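Local coordinates for ABC transporter binding protein AcbH (PDB 3OO8) that binds beta-D-galactopyranose as the extracellular solute receptor of a bacterial ABC transporter, with an exclusive preference for that sugar, at residues L103-I113 / G130-Y138; G26-S34 / N311-I322. The protein carries 2 engineered substitutions. All blocks are in the same frame, centred on the assembly; numbering follows the deposited sequence.

Contact 1 of 2, residues L103-I113 / G130-Y138; sequences LTPIDDVWDKI and GHYYLVPLY
Trp110 and Tyr132 lie almost flat on each other: the tyrosine ring and the five-membered ring of the indole form an offset stack, with centroids 3.7 Å apart and planes inclined by only 6°. The overlap is displaced, because Tyr132 CD1 sits over the rim of the indole; Trp110 CB also rests over the tyrosine face, a CH-pi contact. Ile113 CD1 lies over the centre of the opposite indole face, so the indole is sandwiched. Its edge is held as well: Trp110 NE1 donates to Leu134 O at 2.9 Å, nearly in the ring plane, while Pro136 CD meets the same edge at CZ2.

Asp107, in the first turn of helix 107-113, uses both carboxylate oxygens. Tyr132 N points nearly along the C-O axis of Asp107 OD1 in a straight bond (2.9 Å, 173°). Asp107 OD2 receives His131 ND1 on its syn side at 2.6 Å, with imidazole and carboxylate planes 30° apart. This two-oxygen grip should limit rotation of the carboxylate; ND1 carries the proton given to OD2, and the carboxylate may favour a positively charged imidazole. Ile106, the N-cap residue, donates its backbone N to Tyr132 O at 2.8 Å. Its CG1 stands between backbone N and carbonyl carbon, which directs CD1 onto Val135 CG2, 3.8 Å away. Just before the helix, the edge of the Tyr133 ring meets Leu103 O and its CE1 touches Pro105 CB; Tyr133 OH is hydrogen-bonded to Asp129 OD2. A water lies within hydrogen-bonding distance of both Thr104 O and Tyr133 O.

Helix 107-113 thus lies beside strand 134-147; the axes of segments 107-113 and 134-138 come within 9.6 Å. Helix 92-99 packs against Leu103 and Tyr133, helix 119-124 touches Trp110 and Tyr132, and Leu319 of helix 312-322 covers Ile106 and Val135.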
loop_
_atom_site.group_PDB
_atom_site.type_symbol
_atom_site.label_atom_id
_atom_site.label_comp_id
_atom_site.label_asym_id
_atom_site.label_seq_id
_atom_site.Cartn_x
_atom_site.Cartn_y
_atom_site.Cartn_z
ATOM N N LEU A 103 -4.136 -22.390 0.830
ATOM C CA LEU A 103 -3.269 -22.005 -0.290
ATOM C C LEU A 103 -2.143 -22.979 -0.531
ATOM O O LEU A 103 -1.551 -23.482 0.414
ATOM C CB LEU A 103 -2.686 -20.615 -0.052
ATOM C CG LEU A 103 -3.681 -19.488 0.234
ATOM C CD1 LEU A 103 -2.894 -18.206 0.383
ATOM C CD2 LEU A 103 -4.730 -19.339 -0.867
ATOM N N THR A 104 -1.835 -23.238 -1.802
ATOM C CA THR A 104 -0.719 -24.104 -2.147
ATOM C C THR A 104 0.568 -23.301 -2.084
ATOM O O THR A 104 0.639 -22.214 -2.660
ATOM C CB THR A 104 -0.936 -24.670 -3.569
ATOM O OG1 THR A 104 -2.037 -25.578 -3.518
ATOM C CG2 THR A 104 0.283 -25.438 -4.049
ATOM N N PRO A 105 1.583 -23.780 -1.351
ATOM C CA PRO A 105 2.848 -23.069 -1.358
ATOM C C PRO A 105 3.527 -23.151 -2.735
ATOM O O PRO A 105 3.348 -24.146 -3.482
ATOM C CB PRO A 105 3.665 -23.784 -0.279
ATOM C CG PRO A 105 3.148 -25.154 -0.291
ATOM C CD PRO A 105 1.677 -25.058 -0.600
ATOM N N ILE A 106 4.267 -22.101 -3.085
ATOM C CA ILE A 106 4.882 -22.002 -4.399
ATOM C C ILE A 106 6.382 -21.737 -4.332
ATOM O O ILE A 106 6.953 -20.954 -5.107
ATOM C CB ILE A 106 4.142 -20.962 -5.280
ATOM C CG1 ILE A 106 4.006 -19.657 -4.506
ATOM C CG2 ILE A 106 2.731 -21.458 -5.611
ATOM C CD1 ILE A 106 3.603 -18.500 -5.411
ATOM N N ASP A 107 7.051 -22.482 -3.442
ATOM C CA ASP A 107 8.482 -22.334 -3.302
ATOM C C ASP A 107 9.134 -22.713 -4.627
ATOM O O ASP A 107 10.184 -22.182 -4.962
ATOM C CB ASP A 107 9.035 -23.228 -2.178
ATOM C CG ASP A 107 8.516 -22.843 -0.808
ATOM O OD1 ASP A 107 8.125 -21.677 -0.624
ATOM O OD2 ASP A 107 8.539 -23.688 0.108
ATOM N N ASP A 108 8.544 -23.683 -5.332
ATOM C CA ASP A 108 9.057 -24.101 -6.624
ATOM C C ASP A 108 9.023 -23.011 -7.701
ATOM O O ASP A 108 9.997 -22.804 -8.421
ATOM C CB ASP A 108 8.454 -25.437 -7.099
ATOM C CG ASP A 108 6.935 -25.458 -7.109
ATOM O OD1 ASP A 108 6.243 -24.453 -6.770
ATOM O OD2 ASP A 108 6.399 -26.515 -7.499
ATOM N N VAL A 109 7.915 -22.276 -7.771
ATOM C CA VAL A 109 7.826 -21.107 -8.636
ATOM C C VAL A 109 8.927 -20.120 -8.279
ATOM O O VAL A 109 9.600 -19.585 -9.157
ATOM C CB VAL A 109 6.456 -20.406 -8.448
ATOM C CG1 VAL A 109 6.421 -19.050 -9.191
ATOM C CG2 VAL A 109 5.326 -21.331 -8.948
ATOM N N TRP A 110 9.118 -19.891 -6.980
ATOM C CA TRP A 110 10.110 -18.932 -6.503
ATOM C C TRP A 110 11.569 -19.334 -6.735
ATOM O O TRP A 110 12.429 -18.485 -6.889
ATOM C CB TRP A 110 9.793 -18.497 -5.054
ATOM C CG TRP A 110 8.752 -17.368 -5.008
ATOM C CD1 TRP A 110 7.407 -17.499 -4.993
ATOM C CD2 TRP A 110 9.039 -15.978 -4.993
ATOM N NE1 TRP A 110 6.808 -16.234 -4.952
ATOM C CE2 TRP A 110 7.802 -15.295 -4.955
ATOM C CE3 TRP A 110 10.227 -15.242 -5.015
ATOM C CZ2 TRP A 110 7.715 -13.904 -4.927
ATOM C CZ3 TRP A 110 10.157 -13.853 -4.990
ATOM C CH2 TRP A 110 8.896 -13.196 -4.941
ATOM N N ASP A 111 11.812 -20.640 -6.852
ATOM C CA ASP A 111 13.144 -21.113 -7.220
ATOM C C ASP A 111 13.491 -20.574 -8.621
ATOM O O ASP A 111 14.656 -20.315 -8.935
ATOM C CB ASP A 111 13.159 -22.650 -7.255
ATOM C CG ASP A 111 13.096 -23.291 -5.882
ATOM O OD1 ASP A 111 13.433 -22.636 -4.875
ATOM O OD2 ASP A 111 12.717 -24.483 -5.824
ATOM N N LYS A 112 12.480 -20.392 -9.464
ATOM C CA LYS A 112 12.713 -19.896 -10.821
ATOM C C LYS A 112 12.677 -18.373 -10.916
ATOM O O LYS A 112 13.476 -17.756 -11.642
ATOM C CB LYS A 112 11.657 -20.496 -11.738
ATOM C CG LYS A 112 11.456 -19.784 -13.060
ATOM C CD LYS A 112 12.370 -20.305 -14.152
ATOM C CE LYS A 112 11.793 -19.922 -15.515
ATOM N NZ LYS A 112 12.770 -20.105 -16.623
ATOM N N ILE A 113 11.757 -17.751 -10.194
ATOM C CA ILE A 113 11.627 -16.308 -10.344
ATOM C C ILE A 113 12.318 -15.454 -9.281
ATOM O O ILE A 113 12.397 -14.241 -9.447
ATOM C CB ILE A 113 10.152 -15.858 -10.371
ATOM C CG1 ILE A 113 9.515 -16.041 -8.993
ATOM C CG2 ILE A 113 9.351 -16.659 -11.409
ATOM C CD1 ILE A 113 8.106 -15.454 -8.912
ATOM N N GLY A 130 6.975 -19.287 6.474
ATOM C CA GLY A 130 8.160 -19.057 5.674
ATOM C C GLY A 130 8.068 -19.545 4.229
ATOM O O GLY A 130 8.977 -19.269 3.459
ATOM N N HIS A 131 7.005 -20.261 3.881
ATOM C CA HIS A 131 6.806 -20.670 2.477
ATOM C C HIS A 131 6.277 -19.482 1.687
ATOM O O HIS A 131 5.594 -18.616 2.243
ATOM C CB HIS A 131 5.766 -21.771 2.333
ATOM C CG HIS A 131 6.226 -23.089 2.877
ATOM N ND1 HIS A 131 7.291 -23.777 2.339
ATOM C CD2 HIS A 131 5.774 -23.838 3.913
ATOM C CE1 HIS A 131 7.483 -24.892 3.024
ATOM N NE2 HIS A 131 6.577 -24.954 3.984
ATOM N N TYR A 132 6.539 -19.499 0.379
ATOM C CA TYR A 132 5.955 -18.493 -0.519
ATOM C C TYR A 132 4.522 -18.879 -0.896
ATOM O O TYR A 132 4.236 -20.043 -1.126
ATOM C CB TYR A 132 6.763 -18.450 -1.813
ATOM C CG TYR A 132 8.107 -17.774 -1.696
ATOM C CD1 TYR A 132 8.203 -16.380 -1.686
ATOM C CD2 TYR A 132 9.288 -18.507 -1.604
ATOM C CE1 TYR A 132 9.421 -15.744 -1.567
ATOM C CE2 TYR A 132 10.525 -17.860 -1.492
ATOM C CZ TYR A 132 10.584 -16.474 -1.482
ATOM O OH TYR A 132 11.783 -15.805 -1.415
ATOM N N TYR A 133 3.618 -17.898 -0.974
ATOM C CA TYR A 133 2.216 -18.123 -1.338
ATOM C C TYR A 133 1.711 -17.154 -2.411
ATOM O O TYR A 133 0.672 -17.388 -3.025
ATOM C CB TYR A 133 1.295 -18.084 -0.096
ATOM C CG TYR A 133 1.551 -19.240 0.847
ATOM C CD1 TYR A 133 0.964 -20.460 0.607
ATOM C CD2 TYR A 133 2.370 -19.069 1.974
ATOM C CE1 TYR A 133 1.183 -21.544 1.469
ATOM C CE2 TYR A 133 2.600 -20.139 2.831
ATOM C CZ TYR A 133 2.000 -21.354 2.563
ATOM O OH TYR A 133 2.206 -22.413 3.431
ATOM N N LEU A 134 2.449 -16.064 -2.605
ATOM C CA LEU A 134 2.030 -15.017 -3.533
ATOM C C LEU A 134 3.082 -14.783 -4.610
ATOM O O LEU A 134 4.289 -14.837 -4.326
ATOM C CB LEU A 134 1.867 -13.698 -2.758
ATOM C CG LEU A 134 1.268 -12.474 -3.509
ATOM C CD1 LEU A 134 -0.257 -12.484 -3.415
ATOM C CD2 LEU A 134 1.847 -11.142 -3.019
ATOM N N VAL A 135 2.625 -14.439 -5.826
ATOM C CA VAL A 135 3.531 -13.815 -6.807
ATOM C C VAL A 135 3.067 -12.374 -6.972
ATOM O O VAL A 135 1.935 -12.174 -7.409
ATOM C CB VAL A 135 3.481 -14.431 -8.193
ATOM C CG1 VAL A 135 4.392 -13.598 -9.120
ATOM C CG2 VAL A 135 3.991 -15.867 -8.148
ATOM N N PRO A 136 3.910 -11.410 -6.603
ATOM C CA PRO A 136 3.407 -10.019 -6.700
ATOM C C PRO A 136 3.562 -9.472 -8.105
ATOM O O PRO A 136 4.379 -9.986 -8.885
ATOM C CB PRO A 136 4.353 -9.269 -5.750
ATOM C CG PRO A 136 5.627 -9.978 -5.827
ATOM C CD PRO A 136 5.273 -11.444 -6.029
ATOM N N LEU A 137 2.810 -8.415 -8.412
ATOM C CA LEU A 137 2.843 -7.813 -9.755
ATOM C C LEU A 137 3.227 -6.342 -9.709
ATOM O O LEU A 137 4.129 -5.929 -10.442
ATOM C CB LEU A 137 1.488 -7.989 -10.482
ATOM C CG LEU A 137 1.587 -7.703 -11.990
ATOM C CD1 LEU A 137 2.476 -8.729 -12.707
ATOM C CD2 LEU A 137 0.163 -7.687 -12.569
ATOM N N TYR A 138 2.565 -5.537 -8.868
ATOM C CA TYR A 138 2.817 -4.092 -8.835
ATOM C C TYR A 138 2.414 -3.523 -7.470
ATOM O O TYR A 138 1.673 -4.149 -6.709
ATOM C CB TYR A 138 2.029 -3.324 -9.932
ATOM C CG TYR A 138 0.544 -3.612 -9.855
ATOM C CD1 TYR A 138 -0.254 -2.977 -8.889
ATOM C CD2 TYR A 138 -0.037 -4.601 -10.663
ATOM C CE1 TYR A 138 -1.622 -3.309 -8.736
ATOM C CE2 TYR A 138 -1.381 -4.965 -10.499
ATOM C CZ TYR A 138 -2.155 -4.311 -9.550
ATOM O OH TYR A 138 -3.465 -4.684 -9.416
HETATM O O HOH W 1 -0.802 -19.719 -3.110
#

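Contact 2 of 2, residues G26-S34 / N311-I322; sequences GNGPITFGS and NAAAAKKVLQYI
Ile30 spreads its two arms along helix 312-322, and its conformation explains how both reach the helix. CG2 is anti to the carbonyl carbon and presses on Ala314 CB at 3.6 Å. CG1 stands between the backbone N and the carbonyl carbon (chi1 68°), and with chi2 extended the chain brings CD1 tip to tip against Val318 CG2, 3.8 Å away. One isoleucine therefore bridges two residues a helical turn apart. Ala314 CB points toward the 26-34 segment, and Gly26 O approaches Ala314 CA to 3.7 Å.

Further along the strand, Phe32 and Ile322 come from opposite directions. The ring presents its edge, with CE1 4.0 Å from Ile322 CD1. Ile322 CG1 is anti to its own carbonyl carbon (chi1 -73°) and chi2 is extended, which carries that terminal methyl out to the ring; Val318 CG1 also lies near the ring plane at the same edge. Phe45 meets the Phe32 ring edge-to-face, and Met49 of helix 39-56 touches it too.

At the loop end, Asn311 is the N-cap residue of the helix and has a positive phi. Its amide turns toward the loop, ND2 coming 2.9 Å from Gly28 O. The aliphatic part of Lys317 runs by the 26-34 segment and bends at chi3; its ammonium is hydrogen-bonded to Thr56 O.

The strand axis crosses the helix axis at -60°, with a closest approach of 8.9 Å. Chemically the contact grades from a buried hydrocarbon interface of Ile30, Phe32, Val318 and Ile322 to a more polar, partly exposed loop end. The apolar part is consistent with cohesion through burial of hydrocarbon.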
loop_
_atom_site.group_PDB
_atom_site.type_symbol
_atom_site.label_atom_id
_atom_site.label_comp_id
_atom_site.label_asym_id
_atom_site.label_seq_id
_atom_site.Cartn_x
_atom_site.Cartn_y
_atom_site.Cartn_z
ATOM N N GLY A 26 0.045 -31.564 -18.270
ATOM C CA GLY A 26 0.781 -30.519 -17.496
ATOM C C GLY A 26 0.657 -29.119 -18.080
ATOM O O GLY A 26 1.242 -28.167 -17.557
ATOM N N ASN A 27 -0.092 -28.988 -19.173
ATOM C CA ASN A 27 -0.278 -27.675 -19.822
ATOM C C ASN A 27 -1.737 -27.396 -20.181
ATOM O O ASN A 27 -1.993 -26.530 -21.023
ATOM C CB ASN A 27 0.547 -27.557 -21.121
ATOM C CG ASN A 27 2.047 -27.682 -20.897
ATOM O OD1 ASN A 27 2.633 -28.744 -21.116
ATOM N ND2 ASN A 27 2.679 -26.595 -20.485
ATOM N N GLY A 28 -2.670 -28.140 -19.573
ATOM C CA GLY A 28 -4.107 -28.072 -19.906
ATOM C C GLY A 28 -4.721 -26.768 -19.445
ATOM O O GLY A 28 -4.147 -26.116 -18.569
ATOM N N PRO A 29 -5.876 -26.376 -20.011
ATOM C CA PRO A 29 -6.471 -25.052 -19.670
ATOM C C PRO A 29 -6.681 -24.846 -18.173
ATOM O O PRO A 29 -7.284 -25.696 -17.509
ATOM C CB PRO A 29 -7.836 -25.060 -20.359
ATOM C CG PRO A 29 -7.769 -26.137 -21.381
ATOM C CD PRO A 29 -6.688 -27.125 -20.987
ATOM N N ILE A 30 -6.184 -23.727 -17.653
ATOM C CA ILE A 30 -6.503 -23.341 -16.277
ATOM C C ILE A 30 -7.635 -22.329 -16.213
ATOM O O ILE A 30 -7.917 -21.659 -17.192
ATOM C CB ILE A 30 -5.255 -22.803 -15.529
ATOM C CG1 ILE A 30 -4.785 -21.463 -16.099
ATOM C CG2 ILE A 30 -4.130 -23.823 -15.571
ATOM C CD1 ILE A 30 -3.896 -20.627 -15.135
ATOM N N THR A 31 -8.287 -22.217 -15.055
ATOM C CA THR A 31 -9.193 -21.111 -14.821
ATOM C C THR A 31 -8.521 -20.100 -13.895
ATOM O O THR A 31 -7.640 -20.442 -13.107
ATOM C CB THR A 31 -10.524 -21.588 -14.221
ATOM O OG1 THR A 31 -10.270 -22.381 -13.051
ATOM C CG2 THR A 31 -11.279 -22.424 -15.275
ATOM N N PHE A 32 -8.968 -18.852 -13.991
ATOM C CA PHE A 32 -8.339 -17.780 -13.239
ATOM C C PHE A 32 -9.427 -16.925 -12.620
ATOM O O PHE A 32 -10.221 -16.311 -13.325
ATOM C CB PHE A 32 -7.488 -16.893 -14.167
ATOM C CG PHE A 32 -6.260 -16.351 -13.507
ATOM C CD1 PHE A 32 -5.024 -16.497 -14.107
ATOM C CD2 PHE A 32 -6.353 -15.653 -12.300
ATOM C CE1 PHE A 32 -3.874 -16.009 -13.496
ATOM C CE2 PHE A 32 -5.196 -15.147 -11.684
ATOM C CZ PHE A 32 -3.947 -15.354 -12.290
ATOM N N GLY A 33 -9.462 -16.884 -11.293
ATOM C CA GLY A 33 -10.429 -16.047 -10.590
ATOM C C GLY A 33 -9.878 -14.648 -10.532
ATOM O O GLY A 33 -8.794 -14.433 -9.975
ATOM N N SER A 34 -10.606 -13.699 -11.120
ATOM C CA SER A 34 -10.140 -12.336 -11.212
ATOM C C SER A 34 -11.083 -11.280 -10.651
ATOM O O SER A 34 -12.253 -11.228 -11.019
ATOM C CB SER A 34 -9.813 -12.001 -12.676
ATOM O OG SER A 34 -9.507 -10.623 -12.833
ATOM N N ASN A 311 -5.532 -28.364 -11.534
ATOM C CA ASN A 311 -4.453 -28.175 -12.484
ATOM C C ASN A 311 -3.303 -27.316 -11.959
ATOM O O ASN A 311 -2.862 -26.356 -12.607
ATOM C CB ASN A 311 -4.998 -27.663 -13.823
ATOM C CG ASN A 311 -4.117 -28.058 -14.982
ATOM O OD1 ASN A 311 -3.084 -28.703 -14.790
ATOM N ND2 ASN A 311 -4.493 -27.643 -16.182
ATOM N N ALA A 312 -2.795 -27.666 -10.781
ATOM C CA ALA A 312 -1.730 -26.888 -10.138
ATOM C C ALA A 312 -0.460 -26.757 -10.952
ATOM O O ALA A 312 0.181 -25.708 -10.934
ATOM C CB ALA A 312 -1.412 -27.454 -8.725
ATOM N N ALA A 313 -0.054 -27.830 -11.633
ATOM C CA ALA A 313 1.189 -27.791 -12.399
ATOM C C ALA A 313 1.154 -26.709 -13.471
ATOM O O ALA A 313 2.125 -25.953 -13.629
ATOM C CB ALA A 313 1.474 -29.168 -13.031
ATOM N N ALA A 314 0.033 -26.641 -14.190
ATOM C CA ALA A 314 -0.114 -25.662 -15.262
ATOM C C ALA A 314 -0.220 -24.272 -14.650
ATOM O O ALA A 314 0.311 -23.289 -15.195
ATOM C CB ALA A 314 -1.343 -25.972 -16.129
ATOM N N ALA A 315 -0.881 -24.206 -13.495
ATOM C CA ALA A 315 -1.066 -22.883 -12.818
ATOM C C ALA A 315 0.301 -22.331 -12.422
ATOM O O ALA A 315 0.569 -21.131 -12.516
ATOM C CB ALA A 315 -1.963 -23.035 -11.580
ATOM N N LYS A 316 1.186 -23.211 -11.972
ATOM C CA LYS A 316 2.521 -22.775 -11.595
ATOM C C LYS A 316 3.307 -22.231 -12.779
ATOM O O LYS A 316 4.093 -21.317 -12.615
ATOM C CB LYS A 316 3.284 -23.913 -10.896
ATOM C CG LYS A 316 2.812 -24.158 -9.481
ATOM C CD LYS A 316 3.486 -25.415 -8.886
ATOM C CE LYS A 316 3.052 -25.643 -7.455
ATOM N NZ LYS A 316 3.681 -26.930 -6.940
ATOM N N LYS A 317 3.092 -22.769 -13.981
ATOM C CA LYS A 317 3.816 -22.246 -15.143
ATOM C C LYS A 317 3.356 -20.834 -15.433
ATOM O O LYS A 317 4.161 -19.979 -15.781
ATOM C CB LYS A 317 3.577 -23.092 -16.402
ATOM C CG LYS A 317 4.188 -24.492 -16.348
ATOM C CD LYS A 317 4.186 -25.129 -17.752
ATOM C CE LYS A 317 5.044 -24.330 -18.747
ATOM N NZ LYS A 317 5.231 -24.964 -20.101
ATOM N N VAL A 318 2.055 -20.608 -15.258
ATOM C CA VAL A 318 1.477 -19.281 -15.499
ATOM C C VAL A 318 2.030 -18.318 -14.440
ATOM O O VAL A 318 2.383 -17.176 -14.745
ATOM C CB VAL A 318 -0.063 -19.307 -15.587
ATOM C CG1 VAL A 318 -0.615 -17.866 -15.706
ATOM C CG2 VAL A 318 -0.516 -20.074 -16.832
ATOM N N LEU A 319 2.103 -18.755 -13.182
ATOM C CA LEU A 319 2.707 -17.896 -12.160
ATOM C C LEU A 319 4.162 -17.536 -12.473
ATOM O O LEU A 319 4.593 -16.417 -12.214
ATOM C CB LEU A 319 2.618 -18.548 -10.779
ATOM C CG LEU A 319 1.248 -18.597 -10.090
ATOM C CD1 LEU A 319 1.321 -19.409 -8.773
ATOM C CD2 LEU A 319 0.642 -17.196 -9.815
ATOM N N GLN A 320 4.948 -18.499 -12.968
ATOM C CA GLN A 320 6.319 -18.200 -13.366
ATOM C C GLN A 320 6.367 -17.078 -14.387
ATOM O O GLN A 320 7.220 -16.207 -14.295
ATOM C CB GLN A 320 7.012 -19.459 -13.897
ATOM C CG GLN A 320 7.251 -20.405 -12.779
ATOM C CD GLN A 320 7.794 -21.761 -13.217
ATOM O OE1 GLN A 320 8.138 -21.958 -14.377
ATOM N NE2 GLN A 320 7.884 -22.690 -12.278
ATOM N N TYR A 321 5.451 -17.102 -15.346
ATOM C CA TYR A 321 5.369 -16.038 -16.346
ATOM C C TYR A 321 4.984 -14.712 -15.709
ATOM O O TYR A 321 5.547 -13.642 -16.045
ATOM C CB TYR A 321 4.396 -16.435 -17.474
ATOM C CG TYR A 321 4.145 -15.268 -18.409
ATOM C CD1 TYR A 321 5.014 -15.011 -19.472
ATOM C CD2 TYR A 321 3.117 -14.389 -18.175
ATOM C CE1 TYR A 321 4.832 -13.910 -20.272
ATOM C CE2 TYR A 321 2.918 -13.322 -18.979
ATOM C CZ TYR A 321 3.774 -13.074 -19.999
ATOM O OH TYR A 321 3.522 -11.953 -20.768
ATOM N N ILE A 322 4.028 -14.762 -14.787
ATOM C CA ILE A 322 3.575 -13.531 -14.148
ATOM C C ILE A 322 4.728 -12.882 -13.364
ATOM O O ILE A 322 4.793 -11.644 -13.243
ATOM C CB ILE A 322 2.347 -13.835 -13.233
ATOM C CG1 ILE A 322 1.116 -14.105 -14.111
ATOM C CG2 ILE A 322 2.107 -12.697 -12.216
ATOM C CD1 ILE A 322 -0.173 -14.492 -13.334
#

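The two contacts have centres about 13 Å apart, on the same side of the chain's centre, and both reach the same mixed sheet. Along the chain, contact 1 is nested inside the loop closed by contact 2, whose segments are 277 residues apart. The helices 107-113 and 312-322 lie against each other: a salt bridge of 2.8 Å joins Asp108 OD2 to Lys316 NZ, and Val109 CG2 packs on Lys316 CG at 3.8 Å. Strand 30-34 and strand 134-147 are linked within the sheet through strands 85-89 and 301-304. Chain-distant segments are thus brought together in one lobe of this class 2 solute-binding fold.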